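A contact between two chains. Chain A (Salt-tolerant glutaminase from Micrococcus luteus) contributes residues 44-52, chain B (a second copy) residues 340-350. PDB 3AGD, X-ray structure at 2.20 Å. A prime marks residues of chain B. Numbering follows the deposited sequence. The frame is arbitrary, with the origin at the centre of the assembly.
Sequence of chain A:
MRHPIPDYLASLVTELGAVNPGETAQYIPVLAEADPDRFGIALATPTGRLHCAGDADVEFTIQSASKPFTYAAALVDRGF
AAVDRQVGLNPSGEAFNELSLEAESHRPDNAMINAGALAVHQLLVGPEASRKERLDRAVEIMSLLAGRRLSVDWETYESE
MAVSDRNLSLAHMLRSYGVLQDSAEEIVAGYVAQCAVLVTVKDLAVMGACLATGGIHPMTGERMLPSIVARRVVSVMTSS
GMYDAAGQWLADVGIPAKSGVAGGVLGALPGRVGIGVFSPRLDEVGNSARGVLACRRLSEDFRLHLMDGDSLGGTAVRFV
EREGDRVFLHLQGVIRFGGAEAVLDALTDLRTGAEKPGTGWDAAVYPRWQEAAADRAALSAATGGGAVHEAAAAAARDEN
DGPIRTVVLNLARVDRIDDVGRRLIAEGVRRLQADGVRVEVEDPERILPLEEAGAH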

ATOM      1  N   ALA A  44      13.100  -2.014 -11.940  1.00 19.19           N
ATOM      2  CA  ALA A  44      12.825  -0.807 -12.710  1.00 17.84           C
ATOM      3  C   ALA A  44      12.184   0.170 -11.742  1.00 18.21           C
ATOM      4  O   ALA A  44      11.141  -0.120 -11.161  1.00 20.40           O
ATOM      5  CB  ALA A  44      11.880  -1.110 -13.857  1.00 18.30           C
ATOM      6  N   THR A  45      12.820   1.323 -11.569  1.00 19.53           N
ATOM      7  CA  THR A  45      12.348   2.350 -10.649  1.00 20.18           C
ATOM      8  C   THR A  45      11.529   3.438 -11.333  1.00 23.21           C
ATOM      9  O   THR A  45      11.527   3.554 -12.560  1.00 22.52           O
ATOM     10  CB  THR A  45      13.536   3.029  -9.960  1.00 22.36           C
ATOM     11  OG1 THR A  45      14.377   3.624 -10.955  1.00 19.57           O
ATOM     12  CG2 THR A  45      14.343   2.018  -9.168  1.00 22.95           C
ATOM     13  N   PRO A  46      10.813   4.252 -10.543  1.00 24.01           N
ATOM     14  CA  PRO A  46      10.007   5.326 -11.131  1.00 27.85           C
ATOM     15  C   PRO A  46      10.931   6.390 -11.726  1.00 34.86           C
ATOM     16  O   PRO A  46      10.584   7.062 -12.692  1.00 36.08           O
ATOM     17  CB  PRO A  46       9.211   5.857  -9.940  1.00 24.80           C
ATOM     18  CG  PRO A  46       9.127   4.671  -9.024  1.00 27.70           C
ATOM     19  CD  PRO A  46      10.520   4.108  -9.109  1.00 24.94           C
ATOM     20  N   THR A  47      12.117   6.525 -11.141  1.00 38.72           N
ATOM     21  CA  THR A  47      13.092   7.500 -11.610  1.00 43.59           C
ATOM     22  C   THR A  47      13.439   7.244 -13.077  1.00 45.58           C
ATOM     23  O   THR A  47      13.702   8.178 -13.836  1.00 51.36           O
ATOM     24  CB  THR A  47      14.386   7.443 -10.763  1.00 46.80           C
ATOM     25  OG1 THR A  47      14.954   6.130 -10.831  1.00 52.19           O
ATOM     26  CG2 THR A  47      14.085   7.776  -9.309  1.00 46.07           C
ATOM     27  N   GLY A  48      13.421   5.978 -13.474  1.00 39.41           N
ATOM     28  CA  GLY A  48      13.735   5.637 -14.848  1.00 35.04           C
ATOM     29  C   GLY A  48      15.017   4.841 -14.921  1.00 32.56           C
ATOM     30  O   GLY A  48      15.697   4.823 -15.947  1.00 33.21           O
ATOM     31  N   ARG A  49      15.351   4.187 -13.815  1.00 31.02           N
ATOM     32  CA  ARG A  49      16.556   3.380 -13.741  1.00 30.33           C
ATOM     33  C   ARG A  49      16.212   1.905 -13.840  1.00 30.08           C
ATOM     34  O   ARG A  49      15.106   1.484 -13.496  1.00 29.43           O
ATOM     35  CB  ARG A  49      17.300   3.649 -12.429  1.00 31.63           C
ATOM     36  CG  ARG A  49      17.694   5.103 -12.238  1.00 41.46           C
ATOM     37  CD  ARG A  49      18.448   5.638 -13.451  1.00 49.84           C
ATOM     38  NE  ARG A  49      18.622   7.086 -13.382  1.00 56.96           N
ATOM     39  CZ  ARG A  49      19.548   7.700 -12.653  1.00 58.33           C
ATOM     40  NH1 ARG A  49      20.405   6.993 -11.925  1.00 59.77           N
ATOM     41  NH2 ARG A  49      19.602   9.025 -12.637  1.00 55.08           N
ATOM     42  N   LEU A  50      17.176   1.128 -14.310  1.00 28.49           N
ATOM     43  CA  LEU A  50      17.010  -0.303 -14.473  1.00 28.37           C
ATOM     44  C   LEU A  50      18.247  -0.996 -13.905  1.00 28.38           C
ATOM     45  O   LEU A  50      19.271  -1.115 -14.577  1.00 30.97           O
ATOM     46  CB  LEU A  50      16.843  -0.627 -15.958  1.00 29.15           C
ATOM     47  CG  LEU A  50      16.482  -2.054 -16.363  1.00 33.87           C
ATOM     48  CD1 LEU A  50      15.176  -2.473 -15.702  1.00 33.84           C
ATOM     49  CD2 LEU A  50      16.357  -2.124 -17.880  1.00 35.92           C
ATOM     50  N   HIS A  51      18.153  -1.432 -12.654  1.00 25.21           N
ATOM     51  CA  HIS A  51      19.262  -2.112 -11.999  1.00 24.13           C
ATOM     52  C   HIS A  51      19.067  -3.613 -12.182  1.00 25.50           C
ATOM     53  O   HIS A  51      18.020  -4.149 -11.819  1.00 23.74           O
ATOM     54  CB  HIS A  51      19.284  -1.772 -10.502  1.00 23.44           C
ATOM     55  CG  HIS A  51      19.180  -0.305 -10.210  1.00 26.25           C
ATOM     56  ND1 HIS A  51      20.042   0.626 -10.750  1.00 26.77           N
ATOM     57  CD2 HIS A  51      18.319   0.390  -9.428  1.00 29.37           C
ATOM     58  CE1 HIS A  51      19.716   1.831 -10.313  1.00 27.03           C
ATOM     59  NE2 HIS A  51      18.675   1.715  -9.509  1.00 27.12           N
ATOM     60  N   CYS A  52      20.064  -4.295 -12.739  1.00 26.01           N
ATOM     61  CA  CYS A  52      19.943  -5.733 -12.949  1.00 27.62           C
ATOM     62  C   CYS A  52      21.227  -6.502 -12.720  1.00 24.62           C
ATOM     63  O   CYS A  52      22.290  -5.921 -12.529  1.00 26.62           O
ATOM     64  CB  CYS A  52      19.445  -6.035 -14.363  1.00 34.50           C
ATOM     65  SG  CYS A  52      19.064  -4.602 -15.359  1.00 41.17           S
TER
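Chain B 340-350: AEAVLDALTDL

The most unusual feature of this contact is a pair of acidic side chains, Glu341′ and Asp345′, packed carboxyl to carboxyl: Glu341′ OE2 lies 2.8 Å from Asp345′ OD1, so close that one of the two groups probably holds a proton. Both belong to a helix of chain B that is already under way at Ala340′, and their spacing of one turn puts them, with Asp349′ a turn further on, along the side that meets chain A. The partner is a tight turn leading into a strand that begins at Leu50. As chain A advances from Thr45 through Thr47 to Arg49, its nearest helix residues advance from Glu341′ through Ala342′ to Asp345′, with CA atoms 8.7, 7.1 and 8.1 Å apart.

The turn is closed by its own backbone, Thr45 N to Arg49 O at 3.0 Å and Gly48 N to Thr45 O at 3.2 Å. Gly48 has phi/psi of 114/24, where a CB would jam against the carbonyl O of Thr47, so glycine suits the place. Thr45 OG1 accepts a hydrogen bond from Arg49 N (3.1 Å) and shares another with Thr47 OG1 (2.6 Å), while its methyl CG2 rests 3.7 Å from Glu341′ CD. Thr47 OG1 in turn lies 3.1 Å from Asp345′ OD1.

His51 reaches the acidic pair through its ring edge: NE2 donates a nearly straight hydrogen bond to Glu341′ OE2 (3.0 Å, 174°). Arg49 is long enough to span a helical turn. One face of its guanidinium lies over Asp345′, with NH1 3.1 Å from Asp345′ CB and 3.3 Å from Asp345′ OD2, the latter a salt bridge of charge alone. At the guanidinium edge, NH2 forms a salt bridge with Asp349′ OD1 at 2.6 Å, though its hydrogen bond is weak, bent to 126°.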

ATOM      1  N   ALA B 340      16.378   6.539  -0.635  1.00 22.24           N
ATOM      2  CA  ALA B 340      17.805   6.243  -0.713  1.00 22.76           C
ATOM      3  C   ALA B 340      18.220   5.842  -2.131  1.00 24.65           C
ATOM      4  O   ALA B 340      19.318   6.169  -2.579  1.00 27.32           O
ATOM      5  CB  ALA B 340      18.159   5.139   0.274  1.00 23.46           C
ATOM      6  N   GLU B 341      17.342   5.134  -2.839  1.00 20.71           N
ATOM      7  CA  GLU B 341      17.639   4.716  -4.204  1.00 21.46           C
ATOM      8  C   GLU B 341      17.806   5.956  -5.073  1.00 22.50           C
ATOM      9  O   GLU B 341      18.736   6.041  -5.882  1.00 22.70           O
ATOM     10  CB  GLU B 341      16.504   3.840  -4.749  1.00 22.80           C
ATOM     11  CG  GLU B 341      16.746   3.203  -6.122  1.00 23.46           C
ATOM     12  CD  GLU B 341      16.635   4.184  -7.276  1.00 31.39           C
ATOM     13  OE1 GLU B 341      15.730   5.048  -7.241  1.00 35.01           O
ATOM     14  OE2 GLU B 341      17.438   4.081  -8.233  1.00 30.63           O
ATOM     15  N   ALA B 342      16.903   6.918  -4.896  1.00 20.63           N
ATOM     16  CA  ALA B 342      16.942   8.159  -5.661  1.00 19.64           C
ATOM     17  C   ALA B 342      18.215   8.942  -5.359  1.00 21.07           C
ATOM     18  O   ALA B 342      18.821   9.529  -6.254  1.00 25.67           O
ATOM     19  CB  ALA B 342      15.720   9.011  -5.337  1.00 19.25           C
ATOM     20  N   VAL B 343      18.611   8.955  -4.089  1.00 22.16           N
ATOM     21  CA  VAL B 343      19.815   9.660  -3.668  1.00 23.90           C
ATOM     22  C   VAL B 343      21.044   9.061  -4.354  1.00 23.80           C
ATOM     23  O   VAL B 343      21.947   9.785  -4.770  1.00 24.79           O
ATOM     24  CB  VAL B 343      19.994   9.585  -2.130  1.00 21.69           C
ATOM     25  CG1 VAL B 343      21.312  10.225  -1.723  1.00 19.22           C
ATOM     26  CG2 VAL B 343      18.832  10.284  -1.444  1.00 19.42           C
ATOM     27  N   LEU B 344      21.072   7.737  -4.474  1.00 22.57           N
ATOM     28  CA  LEU B 344      22.191   7.063  -5.122  1.00 24.37           C
ATOM     29  C   LEU B 344      22.245   7.421  -6.604  1.00 26.65           C
ATOM     30  O   LEU B 344      23.324   7.584  -7.171  1.00 26.60           O
ATOM     31  CB  LEU B 344      22.073   5.546  -4.945  1.00 21.35           C
ATOM     32  CG  LEU B 344      22.318   5.057  -3.515  1.00 20.03           C
ATOM     33  CD1 LEU B 344      21.981   3.576  -3.393  1.00 15.68           C
ATOM     34  CD2 LEU B 344      23.775   5.316  -3.139  1.00 17.37           C
ATOM     35  N   ASP B 345      21.076   7.548  -7.227  1.00 27.92           N
ATOM     36  CA  ASP B 345      20.998   7.907  -8.641  1.00 28.18           C
ATOM     37  C   ASP B 345      21.643   9.273  -8.850  1.00 28.66           C
ATOM     38  O   ASP B 345      22.351   9.491  -9.837  1.00 25.85           O
ATOM     39  CB  ASP B 345      19.538   7.976  -9.106  1.00 30.29           C
ATOM     40  CG  ASP B 345      18.883   6.606  -9.219  1.00 30.84           C
ATOM     41  OD1 ASP B 345      17.654   6.554  -9.437  1.00 28.79           O
ATOM     42  OD2 ASP B 345      19.592   5.586  -9.099  1.00 32.14           O
ATOM     43  N   ALA B 346      21.381  10.192  -7.923  1.00 29.46           N
ATOM     44  CA  ALA B 346      21.935  11.543  -7.998  1.00 30.49           C
ATOM     45  C   ALA B 346      23.453  11.498  -7.887  1.00 30.28           C
ATOM     46  O   ALA B 346      24.157  12.108  -8.688  1.00 33.77           O
ATOM     47  CB  ALA B 346      21.353  12.421  -6.887  1.00 29.22           C
ATOM     48  N   LEU B 347      23.950  10.772  -6.891  1.00 29.58           N
ATOM     49  CA  LEU B 347      25.389  10.636  -6.690  1.00 28.78           C
ATOM     50  C   LEU B 347      26.042  10.069  -7.942  1.00 33.01           C
ATOM     51  O   LEU B 347      27.028  10.610  -8.440  1.00 34.34           O
ATOM     52  CB  LEU B 347      25.678   9.706  -5.517  1.00 24.05           C
ATOM     53  CG  LEU B 347      25.236  10.192  -4.142  1.00 21.69           C
ATOM     54  CD1 LEU B 347      25.574   9.139  -3.102  1.00 20.26           C
ATOM     55  CD2 LEU B 347      25.928  11.499  -3.825  1.00 28.30           C
ATOM     56  N   THR B 348      25.481   8.975  -8.446  1.00 34.19           N
ATOM     57  CA  THR B 348      26.001   8.325  -9.642  1.00 35.97           C
ATOM     58  C   THR B 348      25.940   9.235 -10.869  1.00 35.34           C
ATOM     59  O   THR B 348      26.797   9.155 -11.747  1.00 33.01           O
ATOM     60  CB  THR B 348      25.225   7.019  -9.934  1.00 40.28           C
ATOM     61  OG1 THR B 348      25.514   6.060  -8.909  1.00 39.95           O
ATOM     62  CG2 THR B 348      25.621   6.443 -11.289  1.00 43.26           C
ATOM     63  N   ASP B 349      24.929  10.098 -10.926  1.00 36.31           N
ATOM     64  CA  ASP B 349      24.772  11.014 -12.053  1.00 38.40           C
ATOM     65  C   ASP B 349      25.829  12.116 -12.091  1.00 41.04           C
ATOM     66  O   ASP B 349      25.910  12.867 -13.064  1.00 42.53           O
ATOM     67  CB  ASP B 349      23.378  11.654 -12.028  1.00 39.46           C
ATOM     68  CG  ASP B 349      22.293  10.719 -12.537  1.00 39.73           C
ATOM     69  OD1 ASP B 349      21.106  11.105 -12.486  1.00 40.04           O
ATOM     70  OD2 ASP B 349      22.622   9.603 -12.992  1.00 38.63           O
ATOM     71  N   LEU B 350      26.637  12.215 -11.039  1.00 41.06           N
ATOM     72  CA  LEU B 350      27.676  13.240 -10.987  1.00 43.23           C
ATOM     73  C   LEU B 350      28.867  12.916 -11.887  1.00 49.34           C
ATOM     74  O   LEU B 350      29.673  13.795 -12.192  1.00 51.23           O
ATOM     75  CB  LEU B 350      28.151  13.444  -9.545  1.00 37.74           C
ATOM     76  CG  LEU B 350      27.112  14.029  -8.579  1.00 36.00           C
ATOM     77  CD1 LEU B 350      27.690  14.091  -7.173  1.00 36.37           C
ATOM     78  CD2 LEU B 350      26.690  15.415  -9.050  1.00 31.05           C
TER